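Long-range contacts in pectinesterase (Aspergillus niger, PDB 5C1E), which hydrolyses the methyl esters of pectin's galacturonate chain, releasing methanol, and probably takes part in the maceration of plant tissue: residues R224-V229 with T253-E258; Y198-C203 with V229-S234; G61-T66 with M103-V108; S42-E47 with T75-I80; N179-I184 with T214-L219. All blocks are in the same frame, centred on the assembly; numbering follows the deposited sequence.

Contact 1 of 5, residues R224-V229 with T253-E258; sequences RVLARV and TPLYYE. With SO4 (sulfate ion), chain E; SO4 (sulfate ion), chain D; SO4 (sulfate ion), chain F.
The side chain of Arg228 crosses that of Leu255 on one face of the sheet; Arg228 CG, anti to the backbone N (chi1 -177°), is set 3.8 Å from Leu255 CB. The guanidinium binds a sulfate ion, probably from the crystallisation liquor: Arg228 NH1 donates to sulfate O4 at 2.8 Å and NH2 to O2, and a water links NH1 to Tyr257 OH. Trp197 adds a cation-pi contact. On the other face, Val229 CG2 meets Tyr256 CE1 at 3.8 Å, and Ala227 CB touches the same ring near its hydroxyl. Leu226 CD2 lies 3.8 Å from Leu255 CD2 and 3.4 Å from Thr253 OG1. Four main-chain bonds fix the register: Thr253 N to Val225 O, Leu255 N to Ala227 O (2.7 Å), Val229 N to Leu255 O and Tyr257 N to Val229 O (3.0 Å). End-to-end directions only 4° apart confirm parallel pairing, here between the last two strands of one sheet in the right-handed parallel beta-helix of pectin methylesterases.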
# COMPACT_ATOMS: atom_id res chain seq x y z
N ARG A 224 -6.10 -15.47 -6.55
CA ARG A 224 -5.66 -16.70 -7.20
C ARG A 224 -5.49 -17.77 -6.12
O ARG A 224 -5.58 -17.45 -4.93
CB ARG A 224 -4.35 -16.48 -7.96
CG ARG A 224 -4.45 -15.46 -9.09
CD ARG A 224 -5.08 -16.06 -10.32
NE ARG A 224 -5.12 -15.11 -11.44
CZ ARG A 224 -6.08 -14.22 -11.63
NH1 ARG A 224 -6.02 -13.39 -12.67
NH2 ARG A 224 -7.10 -14.11 -10.79
N VAL A 225 -5.22 -19.00 -6.53
CA VAL A 225 -5.46 -20.16 -5.66
C VAL A 225 -4.46 -20.33 -4.51
O VAL A 225 -4.73 -21.08 -3.57
CB VAL A 225 -5.56 -21.47 -6.46
CG1 VAL A 225 -6.76 -21.45 -7.39
CG2 VAL A 225 -4.29 -21.75 -7.25
N LEU A 226 -3.31 -19.67 -4.57
CA LEU A 226 -2.29 -19.87 -3.54
C LEU A 226 -1.97 -18.59 -2.75
O LEU A 226 -0.88 -18.43 -2.21
CB LEU A 226 -1.05 -20.55 -4.13
CG LEU A 226 -1.22 -22.06 -4.31
CD1 LEU A 226 -0.16 -22.66 -5.23
CD2 LEU A 226 -1.18 -22.79 -2.98
N ALA A 227 -2.96 -17.71 -2.68
CA ALA A 227 -2.91 -16.49 -1.89
C ALA A 227 -2.30 -16.79 -0.52
O ALA A 227 -2.75 -17.70 0.16
CB ALA A 227 -4.31 -15.97 -1.69
N ARG A 228 -1.30 -16.00 -0.12
CA ARG A 228 -0.68 -16.16 1.20
C ARG A 228 -0.59 -14.86 1.98
O ARG A 228 0.11 -13.93 1.58
CB ARG A 228 0.72 -16.74 1.07
CG ARG A 228 1.39 -16.99 2.42
CD ARG A 228 2.48 -18.05 2.33
NE ARG A 228 3.51 -17.69 1.37
CZ ARG A 228 4.48 -18.52 1.00
NH1 ARG A 228 4.56 -19.74 1.53
NH2 ARG A 228 5.39 -18.13 0.11
N VAL A 229 -1.30 -14.83 3.10
CA VAL A 229 -1.41 -13.61 3.91
C VAL A 229 -1.37 -13.97 5.39
O VAL A 229 -2.05 -14.91 5.81
CB VAL A 229 -2.73 -12.90 3.63
CG1 VAL A 229 -2.83 -11.61 4.44
CG2 VAL A 229 -2.90 -12.61 2.13
N THR A 253 -6.67 -22.73 -2.45
CA THR A 253 -6.09 -23.32 -1.24
C THR A 253 -5.19 -22.28 -0.60
O THR A 253 -3.98 -22.40 -0.62
CB THR A 253 -5.30 -24.61 -1.55
OG1 THR A 253 -4.20 -24.30 -2.42
CG2 THR A 253 -6.21 -25.68 -2.20
N PRO A 254 -5.81 -21.22 -0.04
CA PRO A 254 -5.00 -20.11 0.45
C PRO A 254 -4.20 -20.50 1.68
O PRO A 254 -4.57 -21.42 2.41
CB PRO A 254 -6.03 -19.04 0.82
CG PRO A 254 -7.25 -19.81 1.14
CD PRO A 254 -7.24 -20.98 0.16
N LEU A 255 -3.10 -19.79 1.89
CA LEU A 255 -2.29 -19.90 3.10
C LEU A 255 -2.53 -18.64 3.93
O LEU A 255 -1.86 -17.59 3.77
CB LEU A 255 -0.81 -20.08 2.76
CG LEU A 255 -0.38 -21.36 2.02
CD1 LEU A 255 -0.95 -22.61 2.68
CD2 LEU A 255 -0.79 -21.34 0.56
N TYR A 256 -3.51 -18.75 4.80
CA TYR A 256 -4.01 -17.65 5.62
C TYR A 256 -3.76 -17.89 7.11
O TYR A 256 -4.20 -18.89 7.69
CB TYR A 256 -5.50 -17.50 5.37
CG TYR A 256 -5.91 -16.87 4.05
CD1 TYR A 256 -5.05 -16.07 3.31
CD2 TYR A 256 -7.21 -17.07 3.56
CE1 TYR A 256 -5.47 -15.47 2.11
CE2 TYR A 256 -7.64 -16.49 2.38
CZ TYR A 256 -6.78 -15.69 1.66
OH TYR A 256 -7.22 -15.09 0.52
N TYR A 257 -3.10 -16.92 7.75
CA TYR A 257 -2.61 -17.08 9.10
C TYR A 257 -2.94 -15.88 9.97
O TYR A 257 -2.99 -14.74 9.50
CB TYR A 257 -1.09 -17.18 9.09
CG TYR A 257 -0.49 -18.22 8.20
CD1 TYR A 257 -0.29 -19.51 8.66
CD2 TYR A 257 -0.08 -17.92 6.91
CE1 TYR A 257 0.31 -20.47 7.88
CE2 TYR A 257 0.53 -18.87 6.11
CZ TYR A 257 0.71 -20.15 6.59
OH TYR A 257 1.30 -21.11 5.81
N GLU A 258 -3.12 -16.14 11.26
CA GLU A 258 -3.10 -15.09 12.26
C GLU A 258 -2.16 -15.46 13.40
O GLU A 258 -2.05 -16.62 13.76
CB GLU A 258 -4.49 -14.87 12.81
CG GLU A 258 -5.43 -14.17 11.85
CD GLU A 258 -6.83 -14.14 12.42
OE1 GLU A 258 -7.14 -13.13 13.09
OE2 GLU A 258 -7.57 -15.13 12.24
S SO4 E . 7.58 -21.09 0.34
O1 SO4 E . 8.02 -21.00 1.75
O2 SO4 E . 7.65 -19.76 -0.30
O3 SO4 E . 8.44 -22.04 -0.39
O4 SO4 E . 6.19 -21.62 0.31
S SO4 D . -9.52 -11.84 -12.86
O1 SO4 D . -9.96 -10.77 -11.95
O2 SO4 D . -10.43 -11.88 -14.03
O3 SO4 D . -8.15 -11.54 -13.32
O4 SO4 D . -9.57 -13.13 -12.15
S SO4 F . -3.38 -15.62 -14.80
O1 SO4 F . -3.19 -14.40 -13.99
O2 SO4 F . -4.17 -15.29 -16.01
O3 SO4 F . -2.05 -16.15 -15.20
O4 SO4 F . -4.07 -16.65 -13.99
O HOH W 1 3.19 -21.15 3.70

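Contact 2 of 5, residues Y198-C203 with V229-S234; sequences YAIDNC and VIYQNS
Ile200 and Tyr231 carry the apolar part, lying side by side with Ile200 CD1 over one face of the Tyr231 ring, a CH-pi contact 3.6 Å from the centroid and 22° off the normal. Tyr198 CD2 meets Val229 CG2 at 4.0 Å on the same side of the sheet. Among side-chain hydrogen bonds, two amides share Asp201 OD1 from opposite faces of the carboxylate plane. Gln232 NE2 comes from the anti side at 3.0 Å, and Asn233 ND2 from the syn side at 3.1 Å. Gln232 OE1 accepts from Val281 N, and Asn233 OD1 from Asn260 ND2. Where the strands end, Ser234 OG receives Cys203 N at 3.0 Å and donates to Gln232 O, which also accepts Asn202 N. The backbone ladder comprises Ile230 N to Tyr198 O, Ile200 N to Ile230 O (2.8 Å) and Gln232 N to Ile200 O. Segments 198-201 and 229-232 run 10° from parallel; strand 168-172 flanks the former and strand 255-259 the latter, while strand 182-187 packs against Tyr198, Val229 and Tyr231.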
# COMPACT_ATOMS: atom_id res chain seq x y z
N TYR A 198 2.10 -11.74 1.82
CA TYR A 198 1.71 -10.50 2.49
C TYR A 198 1.89 -10.73 3.99
O TYR A 198 1.35 -11.71 4.55
CB TYR A 198 0.23 -10.16 2.34
CG TYR A 198 -0.30 -9.76 0.96
CD1 TYR A 198 0.35 -10.11 -0.23
CD2 TYR A 198 -1.52 -9.10 0.88
CE1 TYR A 198 -0.18 -9.74 -1.46
CE2 TYR A 198 -2.07 -8.75 -0.34
CZ TYR A 198 -1.41 -9.07 -1.50
OH TYR A 198 -1.99 -8.71 -2.67
N ALA A 199 2.56 -9.80 4.64
CA ALA A 199 2.64 -9.78 6.10
C ALA A 199 2.10 -8.45 6.59
O ALA A 199 2.63 -7.39 6.25
CB ALA A 199 4.07 -10.00 6.56
N ILE A 200 1.06 -8.52 7.42
CA ILE A 200 0.49 -7.32 8.05
C ILE A 200 0.87 -7.37 9.53
O ILE A 200 0.38 -8.21 10.27
CB ILE A 200 -1.02 -7.25 7.81
CG1 ILE A 200 -1.25 -7.03 6.32
CG2 ILE A 200 -1.65 -6.13 8.63
CD1 ILE A 200 -2.60 -7.41 5.84
N ASP A 201 1.81 -6.50 9.91
CA ASP A 201 2.50 -6.60 11.20
C ASP A 201 2.38 -5.35 12.04
O ASP A 201 2.71 -4.25 11.60
CB ASP A 201 3.99 -6.90 10.97
CG ASP A 201 4.76 -7.03 12.28
OD1 ASP A 201 4.76 -8.13 12.86
OD2 ASP A 201 5.39 -6.04 12.69
N ASN A 202 1.92 -5.51 13.28
CA ASN A 202 1.73 -4.36 14.18
C ASN A 202 0.91 -3.26 13.51
O ASN A 202 1.21 -2.07 13.63
CB ASN A 202 3.09 -3.84 14.67
CG ASN A 202 3.74 -4.76 15.70
OD1 ASN A 202 4.63 -5.58 15.38
ND2 ASN A 202 3.31 -4.64 16.94
N CYS A 203 -0.12 -3.65 12.77
CA CYS A 203 -1.01 -2.69 12.14
C CYS A 203 -2.30 -2.55 12.95
O CYS A 203 -2.55 -3.29 13.90
CB CYS A 203 -1.33 -3.11 10.70
SG CYS A 203 0.12 -3.09 9.60
N VAL A 229 -1.30 -14.83 3.10
CA VAL A 229 -1.41 -13.61 3.91
C VAL A 229 -1.37 -13.97 5.39
O VAL A 229 -2.05 -14.91 5.81
CB VAL A 229 -2.73 -12.90 3.63
CG1 VAL A 229 -2.83 -11.61 4.44
CG2 VAL A 229 -2.90 -12.61 2.13
N ILE A 230 -0.58 -13.21 6.15
CA ILE A 230 -0.56 -13.31 7.62
C ILE A 230 -0.83 -11.96 8.26
O ILE A 230 -0.23 -10.95 7.87
CB ILE A 230 0.76 -13.94 8.17
CG1 ILE A 230 0.70 -14.03 9.70
CG2 ILE A 230 1.99 -13.17 7.73
CD1 ILE A 230 1.72 -14.98 10.28
N TYR A 231 -1.76 -11.94 9.22
CA TYR A 231 -1.96 -10.78 10.09
C TYR A 231 -1.39 -11.16 11.45
O TYR A 231 -1.83 -12.13 12.07
CB TYR A 231 -3.44 -10.45 10.25
CG TYR A 231 -4.14 -9.78 9.07
CD1 TYR A 231 -4.50 -10.51 7.95
CD2 TYR A 231 -4.54 -8.45 9.13
CE1 TYR A 231 -5.17 -9.91 6.88
CE2 TYR A 231 -5.22 -7.84 8.08
CZ TYR A 231 -5.52 -8.58 6.94
OH TYR A 231 -6.21 -8.00 5.88
N GLN A 232 -0.38 -10.41 11.89
CA GLN A 232 0.34 -10.74 13.12
C GLN A 232 0.57 -9.51 13.99
O GLN A 232 0.79 -8.40 13.49
CB GLN A 232 1.68 -11.42 12.78
CG GLN A 232 2.56 -10.63 11.84
CD GLN A 232 3.84 -11.37 11.47
OE1 GLN A 232 3.83 -12.58 11.29
NE2 GLN A 232 4.91 -10.64 11.29
N ASN A 233 0.53 -9.72 15.31
CA ASN A 233 0.82 -8.64 16.25
C ASN A 233 0.00 -7.37 15.99
O ASN A 233 0.48 -6.26 16.25
CB ASN A 233 2.32 -8.29 16.20
CG ASN A 233 3.21 -9.49 16.42
OD1 ASN A 233 3.02 -10.25 17.36
ND2 ASN A 233 4.23 -9.65 15.56
N SER A 234 -1.23 -7.54 15.50
CA SER A 234 -2.04 -6.43 15.05
C SER A 234 -3.33 -6.30 15.82
O SER A 234 -3.79 -7.25 16.48
CB SER A 234 -2.38 -6.58 13.57
OG SER A 234 -1.23 -6.49 12.76

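Contact 3 of 5, residues G61-T66 with M103-V108; sequences GETTDT and MYNINV
Asn105 packs against Gly61, Thr63 and Thr66, at a turn of the parallel beta-helix where the chain passes from strand 102-104 towards strand 107-110. The tight part centres on its side chain. Thr63 CG2 approaches Asn105 CG to 3.5 Å, the two side chains crossing at about a right angle, while Thr66 CB lies 3.6 Å from Asn105 OD1. Arg3 NH1 donates both to Asn105 OD1 and to Gly61 O, tying the N-terminal segment to this turn. Gly61 N bonds Tyr104 O at 2.7 Å, and Gly61 CA lies 3.5 Å from Asn105 O; a beta carbon on Gly61 would clash with that oxygen and with Ile106 CG1. By contrast, the link from Glu62 is looser and water-mediated: one water donates to both Glu62 O and Asn105 O, each at 2.7 Å, and Glu62 itself makes little direct contact. Beyond it, Thr63 OG1 accepts from Asp65 N in an ST turn. Asn105 ND2 donates to Thr66 O at 3.1 Å, the acceptor in the amide plane but the donor raised 43° from the carbonyl plane.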
# COMPACT_ATOMS: atom_id res chain seq x y z
N GLY A 61 7.43 14.37 0.57
CA GLY A 61 6.39 15.36 0.77
C GLY A 61 6.66 16.24 1.96
O GLY A 61 7.24 15.82 2.96
N GLU A 62 6.21 17.48 1.86
CA GLU A 62 6.29 18.44 2.95
C GLU A 62 5.42 17.99 4.11
O GLU A 62 4.28 17.58 3.91
CB GLU A 62 5.82 19.82 2.46
CG GLU A 62 5.82 20.88 3.55
CD GLU A 62 5.38 22.24 3.07
OE1 GLU A 62 5.16 22.44 1.88
OE2 GLU A 62 5.23 23.14 3.93
N THR A 63 5.98 18.03 5.32
CA THR A 63 5.21 17.73 6.53
C THR A 63 5.89 18.22 7.80
O THR A 63 7.10 18.23 7.88
CB THR A 63 4.94 16.21 6.68
OG1 THR A 63 4.22 15.96 7.89
CG2 THR A 63 6.23 15.41 6.68
N THR A 64 5.08 18.62 8.79
CA THR A 64 5.59 19.01 10.10
C THR A 64 6.09 17.82 10.92
O THR A 64 6.84 18.00 11.87
CB THR A 64 4.53 19.80 10.92
OG1 THR A 64 5.16 20.51 11.99
CG2 THR A 64 3.46 18.87 11.48
N ASP A 65 5.69 16.60 10.54
CA ASP A 65 6.06 15.38 11.27
C ASP A 65 6.16 14.21 10.28
O ASP A 65 5.16 13.62 9.85
CB ASP A 65 5.02 15.08 12.36
CG ASP A 65 5.39 13.89 13.23
OD1 ASP A 65 6.39 13.21 12.94
OD2 ASP A 65 4.68 13.65 14.24
N THR A 66 7.39 13.88 9.91
CA THR A 66 7.67 12.82 8.95
C THR A 66 7.32 11.42 9.47
O THR A 66 7.19 10.50 8.66
CB THR A 66 9.16 12.82 8.56
OG1 THR A 66 9.94 12.68 9.74
CG2 THR A 66 9.56 14.10 7.85
N MET A 103 8.99 6.65 -1.21
CA MET A 103 8.10 7.80 -1.12
C MET A 103 7.80 8.07 0.35
O MET A 103 7.55 7.14 1.13
CB MET A 103 6.83 7.57 -1.94
CG MET A 103 5.94 8.80 -2.03
SD MET A 103 4.66 8.63 -3.28
CE MET A 103 3.46 7.61 -2.45
N TYR A 104 7.89 9.34 0.74
CA TYR A 104 7.71 9.78 2.12
C TYR A 104 6.66 10.85 2.20
O TYR A 104 6.76 11.89 1.54
CB TYR A 104 9.01 10.39 2.70
CG TYR A 104 10.15 9.43 2.89
CD1 TYR A 104 10.97 9.09 1.82
CD2 TYR A 104 10.43 8.86 4.14
CE1 TYR A 104 12.01 8.21 1.98
CE2 TYR A 104 11.51 8.01 4.31
CZ TYR A 104 12.29 7.70 3.22
OH TYR A 104 13.34 6.84 3.31
N ASN A 105 5.66 10.61 3.05
CA ASN A 105 4.69 11.65 3.42
C ASN A 105 3.92 12.28 2.26
O ASN A 105 3.82 13.51 2.15
CB ASN A 105 5.40 12.71 4.26
CG ASN A 105 6.17 12.12 5.40
OD1 ASN A 105 7.41 12.17 5.44
ND2 ASN A 105 5.46 11.51 6.33
N ILE A 106 3.39 11.41 1.40
CA ILE A 106 2.56 11.82 0.26
C ILE A 106 1.24 11.05 0.32
O ILE A 106 1.24 9.86 0.64
CB ILE A 106 3.31 11.61 -1.06
CG1 ILE A 106 4.47 12.63 -1.12
CG2 ILE A 106 2.36 11.71 -2.25
CD1 ILE A 106 5.03 12.95 -2.44
N ASN A 107 0.14 11.75 0.05
CA ASN A 107 -1.16 11.11 -0.11
C ASN A 107 -1.41 10.86 -1.60
O ASN A 107 -1.19 11.75 -2.41
CB ASN A 107 -2.30 11.98 0.40
CG ASN A 107 -2.14 12.37 1.86
OD1 ASN A 107 -1.41 11.74 2.62
ND2 ASN A 107 -2.82 13.41 2.24
N VAL A 108 -1.90 9.66 -1.92
CA VAL A 108 -2.30 9.30 -3.27
C VAL A 108 -3.73 8.81 -3.26
O VAL A 108 -4.09 7.94 -2.45
CB VAL A 108 -1.37 8.21 -3.89
CG1 VAL A 108 -1.79 7.87 -5.32
CG2 VAL A 108 0.08 8.66 -3.87
O HOH W 2 2.71 15.92 2.52

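Contact 4 of 5, residues S42-E47 with T75-I80; sequences SGTYEE and TITHTI
Strands 43-46 and 75-78 run parallel with their axes 4.7 Å apart and 30° out of line. The ladder opens with Thr75 N to Gly43 O at 2.9 Å, continues with Tyr45 N to Thr75 O at 2.7 Å and Thr77 N to Tyr45 O, then fades: Glu47 N reaches Thr77 O in a weak bond of 3.2 Å, bent to 129°. Glu46 forms the centre of an inverse gamma turn. Of the side chains, Thr44 CG2 meets Thr77 CG2 at 3.7 Å, and Glu46 lies alongside Thr77 with CG 4.0 Å from that same methyl. Thr77 OG1, anti to the backbone N (chi1 -173°), is bonded to Glu109. On the face with Tyr45 and Ile76, the Tyr45 ring turns its edge to Thr75 O, 3.7 Å from Tyr45 CD1. Ile76 CG2 and His78 CB both approach Glu47 O, the latter to 3.5 Å. Helix 22-29 covers Tyr45 and Ile76 through Ile22. Such parallel pairing of successive coils is characteristic of the parallel beta-helix.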
# COMPACT_ATOMS: atom_id res chain seq x y z
N SER A 42 3.46 21.61 -0.31
CA SER A 42 2.03 21.49 -0.06
C SER A 42 1.22 21.78 -1.32
O SER A 42 1.54 22.68 -2.11
CB SER A 42 1.61 22.45 1.07
OG SER A 42 2.03 23.78 0.82
N GLY A 43 0.15 21.01 -1.48
CA GLY A 43 -0.77 21.20 -2.57
C GLY A 43 -1.53 19.96 -2.91
O GLY A 43 -1.20 18.84 -2.47
N THR A 44 -2.56 20.16 -3.72
CA THR A 44 -3.28 19.07 -4.37
C THR A 44 -2.88 19.09 -5.83
O THR A 44 -3.06 20.11 -6.50
CB THR A 44 -4.80 19.22 -4.21
OG1 THR A 44 -5.11 19.14 -2.83
CG2 THR A 44 -5.54 18.13 -4.96
N TYR A 45 -2.26 18.00 -6.27
CA TYR A 45 -1.72 17.86 -7.60
C TYR A 45 -2.62 16.90 -8.40
O TYR A 45 -2.67 15.70 -8.15
CB TYR A 45 -0.27 17.37 -7.51
CG TYR A 45 0.63 18.34 -6.78
CD1 TYR A 45 0.68 18.36 -5.39
CD2 TYR A 45 1.40 19.27 -7.48
CE1 TYR A 45 1.50 19.27 -4.72
CE2 TYR A 45 2.21 20.18 -6.84
CZ TYR A 45 2.26 20.19 -5.46
OH TYR A 45 3.06 21.11 -4.84
N GLU A 46 -3.38 17.48 -9.33
CA GLU A 46 -4.30 16.76 -10.16
C GLU A 46 -3.50 16.20 -11.34
O GLU A 46 -3.41 16.81 -12.40
CB GLU A 46 -5.41 17.70 -10.63
CG GLU A 46 -6.27 18.21 -9.47
CD GLU A 46 -7.53 18.96 -9.89
OE1 GLU A 46 -7.63 19.43 -11.05
OE2 GLU A 46 -8.43 19.11 -9.04
N GLU A 47 -2.89 15.05 -11.11
CA GLU A 47 -1.96 14.44 -12.05
C GLU A 47 -2.09 12.93 -12.04
O GLU A 47 -2.50 12.35 -11.03
CB GLU A 47 -0.52 14.83 -11.67
CG GLU A 47 -0.24 16.32 -11.73
CD GLU A 47 1.21 16.64 -11.45
OE1 GLU A 47 2.09 16.06 -12.12
OE2 GLU A 47 1.46 17.46 -10.56
N THR A 75 -1.19 16.02 -1.75
CA THR A 75 -2.10 15.02 -2.26
C THR A 75 -1.94 14.95 -3.77
O THR A 75 -1.97 15.99 -4.44
CB THR A 75 -3.56 15.35 -1.87
OG1 THR A 75 -3.69 15.25 -0.45
CG2 THR A 75 -4.53 14.35 -2.50
N ILE A 76 -1.74 13.74 -4.29
CA ILE A 76 -1.79 13.46 -5.72
C ILE A 76 -3.13 12.78 -6.01
O ILE A 76 -3.44 11.72 -5.44
CB ILE A 76 -0.65 12.54 -6.18
CG1 ILE A 76 0.69 13.07 -5.65
CG2 ILE A 76 -0.63 12.42 -7.71
CD1 ILE A 76 1.88 12.23 -5.99
N THR A 77 -3.91 13.37 -6.90
CA THR A 77 -5.24 12.85 -7.15
C THR A 77 -5.57 12.81 -8.64
O THR A 77 -5.18 13.68 -9.40
CB THR A 77 -6.33 13.67 -6.41
OG1 THR A 77 -7.60 13.02 -6.57
CG2 THR A 77 -6.40 15.08 -6.92
N HIS A 78 -6.32 11.77 -9.00
CA HIS A 78 -6.84 11.60 -10.35
C HIS A 78 -8.03 10.64 -10.24
O HIS A 78 -8.12 9.87 -9.28
CB HIS A 78 -5.75 11.08 -11.29
CG HIS A 78 -6.17 10.94 -12.72
ND1 HIS A 78 -6.41 9.71 -13.30
CD2 HIS A 78 -6.35 11.85 -13.70
CE1 HIS A 78 -6.75 9.88 -14.57
NE2 HIS A 78 -6.72 11.17 -14.84
N THR A 79 -8.96 10.72 -11.18
CA THR A 79 -10.15 9.89 -11.12
C THR A 79 -10.39 9.21 -12.46
O THR A 79 -10.59 9.89 -13.48
CB THR A 79 -11.39 10.74 -10.76
OG1 THR A 79 -11.23 11.29 -9.44
CG2 THR A 79 -12.64 9.90 -10.77
N ILE A 80 -10.33 7.88 -12.45
CA ILE A 80 -10.77 7.05 -13.55
C ILE A 80 -10.85 5.60 -13.07
O ILE A 80 -10.09 5.19 -12.21
CB ILE A 80 -9.82 7.16 -14.77
CG1 ILE A 80 -10.44 6.51 -16.01
CG2 ILE A 80 -8.44 6.61 -14.48
CD1 ILE A 80 -9.69 6.84 -17.28

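Contact 5 of 5, residues N179-I184 with T214-L219; sequences NGAGAI and TEEVYL
Ile184 and Val217 supply the clearest apolar contact, crossing at an angle with Ile184 CG1 3.8 Å from Val217 CG1. Ile184 CG1 is anti to the carbonyl carbon (chi1 -65°) and comes 3.5 Å from Tyr218 O. On the other side of the sheet Ala183 CB meets Tyr218 CB at 4.1 Å, and two residues earlier Ala181 CB lies 3.6 Å from Glu216 O. Hydrogen bonding is by backbone alone: Tyr218 N to Gly182 O at 2.9 Å, Ile184 N to Tyr218 O at 2.8 Å, and a weak bond from Gly182 N to Glu216 O at 3.4 Å. They pair strands 182-187 and 217-220 in parallel within one sheet of the beta-helix, and the chain turns a corner at both Ile184 and Leu219. Gly182 has backbone angles (phi 157°) at which a beta carbon would run into the carbonyl oxygen of Ala181. The Ala183 side chain lies about 4 Å from that of Asp161, the predicted active-site residue; a backbone hydrogen bond also links the two.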
# COMPACT_ATOMS: atom_id res chain seq x y z
N ASN A 179 -13.68 1.50 4.34
CA ASN A 179 -14.77 2.47 4.14
C ASN A 179 -16.02 1.85 3.50
O ASN A 179 -16.90 2.57 3.00
CB ASN A 179 -14.31 3.70 3.34
CG ASN A 179 -13.72 3.35 1.99
OD1 ASN A 179 -13.73 2.18 1.60
ND2 ASN A 179 -13.21 4.34 1.29
N GLY A 180 -16.08 0.52 3.52
CA GLY A 180 -17.20 -0.23 2.95
C GLY A 180 -17.00 -1.71 3.23
O GLY A 180 -15.92 -2.12 3.66
N ALA A 181 -18.03 -2.51 3.01
CA ALA A 181 -17.96 -3.94 3.22
C ALA A 181 -17.15 -4.63 2.11
O ALA A 181 -17.27 -4.28 0.91
CB ALA A 181 -19.37 -4.52 3.28
N GLY A 182 -16.35 -5.63 2.49
CA GLY A 182 -15.52 -6.34 1.53
C GLY A 182 -14.33 -7.02 2.18
O GLY A 182 -14.24 -7.11 3.42
N ALA A 183 -13.43 -7.54 1.35
CA ALA A 183 -12.22 -8.20 1.83
C ALA A 183 -11.06 -7.25 1.69
O ALA A 183 -10.92 -6.58 0.68
CB ALA A 183 -11.97 -9.48 1.06
N ILE A 184 -10.20 -7.19 2.71
CA ILE A 184 -9.09 -6.25 2.69
C ILE A 184 -8.04 -6.69 1.67
O ILE A 184 -7.65 -5.91 0.82
CB ILE A 184 -8.44 -6.12 4.07
CG1 ILE A 184 -9.42 -5.52 5.07
CG2 ILE A 184 -7.20 -5.25 3.99
CD1 ILE A 184 -9.01 -5.65 6.52
N THR A 214 -19.69 -3.39 11.40
CA THR A 214 -19.48 -4.48 12.35
C THR A 214 -19.67 -5.82 11.66
O THR A 214 -20.70 -6.07 11.05
CB THR A 214 -20.41 -4.35 13.57
OG1 THR A 214 -20.14 -3.10 14.21
CG2 THR A 214 -20.18 -5.50 14.57
N GLU A 215 -18.65 -6.67 11.73
CA GLU A 215 -18.66 -8.02 11.14
C GLU A 215 -18.90 -8.06 9.62
O GLU A 215 -19.28 -9.10 9.09
CB GLU A 215 -19.66 -8.93 11.88
CG GLU A 215 -19.28 -9.10 13.34
CD GLU A 215 -20.05 -10.18 14.08
OE1 GLU A 215 -20.96 -10.79 13.51
OE2 GLU A 215 -19.71 -10.42 15.24
N GLU A 216 -18.63 -6.96 8.91
CA GLU A 216 -18.83 -6.92 7.46
C GLU A 216 -17.54 -6.92 6.65
O GLU A 216 -17.57 -6.78 5.42
CB GLU A 216 -19.66 -5.70 7.08
CG GLU A 216 -21.01 -5.65 7.76
CD GLU A 216 -21.92 -4.57 7.22
OE1 GLU A 216 -21.47 -3.68 6.47
OE2 GLU A 216 -23.12 -4.64 7.55
N VAL A 217 -16.40 -7.04 7.32
CA VAL A 217 -15.11 -6.95 6.64
C VAL A 217 -14.38 -8.28 6.81
O VAL A 217 -14.41 -8.90 7.88
CB VAL A 217 -14.28 -5.74 7.15
CG1 VAL A 217 -12.90 -5.70 6.50
CG2 VAL A 217 -15.00 -4.44 6.85
N TYR A 218 -13.73 -8.72 5.75
CA TYR A 218 -12.90 -9.92 5.79
C TYR A 218 -11.44 -9.56 5.65
O TYR A 218 -11.06 -8.58 5.00
CB TYR A 218 -13.31 -10.87 4.66
CG TYR A 218 -14.73 -11.40 4.81
CD1 TYR A 218 -14.99 -12.53 5.57
CD2 TYR A 218 -15.79 -10.77 4.20
CE1 TYR A 218 -16.29 -13.02 5.72
CE2 TYR A 218 -17.09 -11.24 4.33
CZ TYR A 218 -17.33 -12.37 5.09
OH TYR A 218 -18.62 -12.82 5.21
N LEU A 219 -10.60 -10.36 6.30
CA LEU A 219 -9.17 -10.17 6.26
C LEU A 219 -8.65 -10.35 4.83
O LEU A 219 -7.67 -9.72 4.40
CB LEU A 219 -8.51 -11.16 7.21
CG LEU A 219 -8.83 -10.99 8.70
CD1 LEU A 219 -8.34 -12.21 9.47
CD2 LEU A 219 -8.23 -9.70 9.27

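Along the chain, contacts 4 and 3 come first with alternating segments, then contacts 5, 2 and 1; contact 5 alternates with contact 2, and contact 2 with contact 1. Contacts 1 and 2 share strand 228-232, their centres 13 Å apart, and Arg228 O probably bonds Tyr198 N. Contact 3 reaches the same ten-stranded sheet about 32 Å, centre to centre, from contact 1. It also touches contact 4, 14 Å away, through strands 107-110 and 74-78 of a second sheet. Contact 5 belongs to the third sheet and meets contact 2 where Tyr231 OH probably bonds Leu219 O. Similar parallel pairing of successive coils thus recurs along the beta-helix, contact 5 lying beside the predicted active-site Asp161.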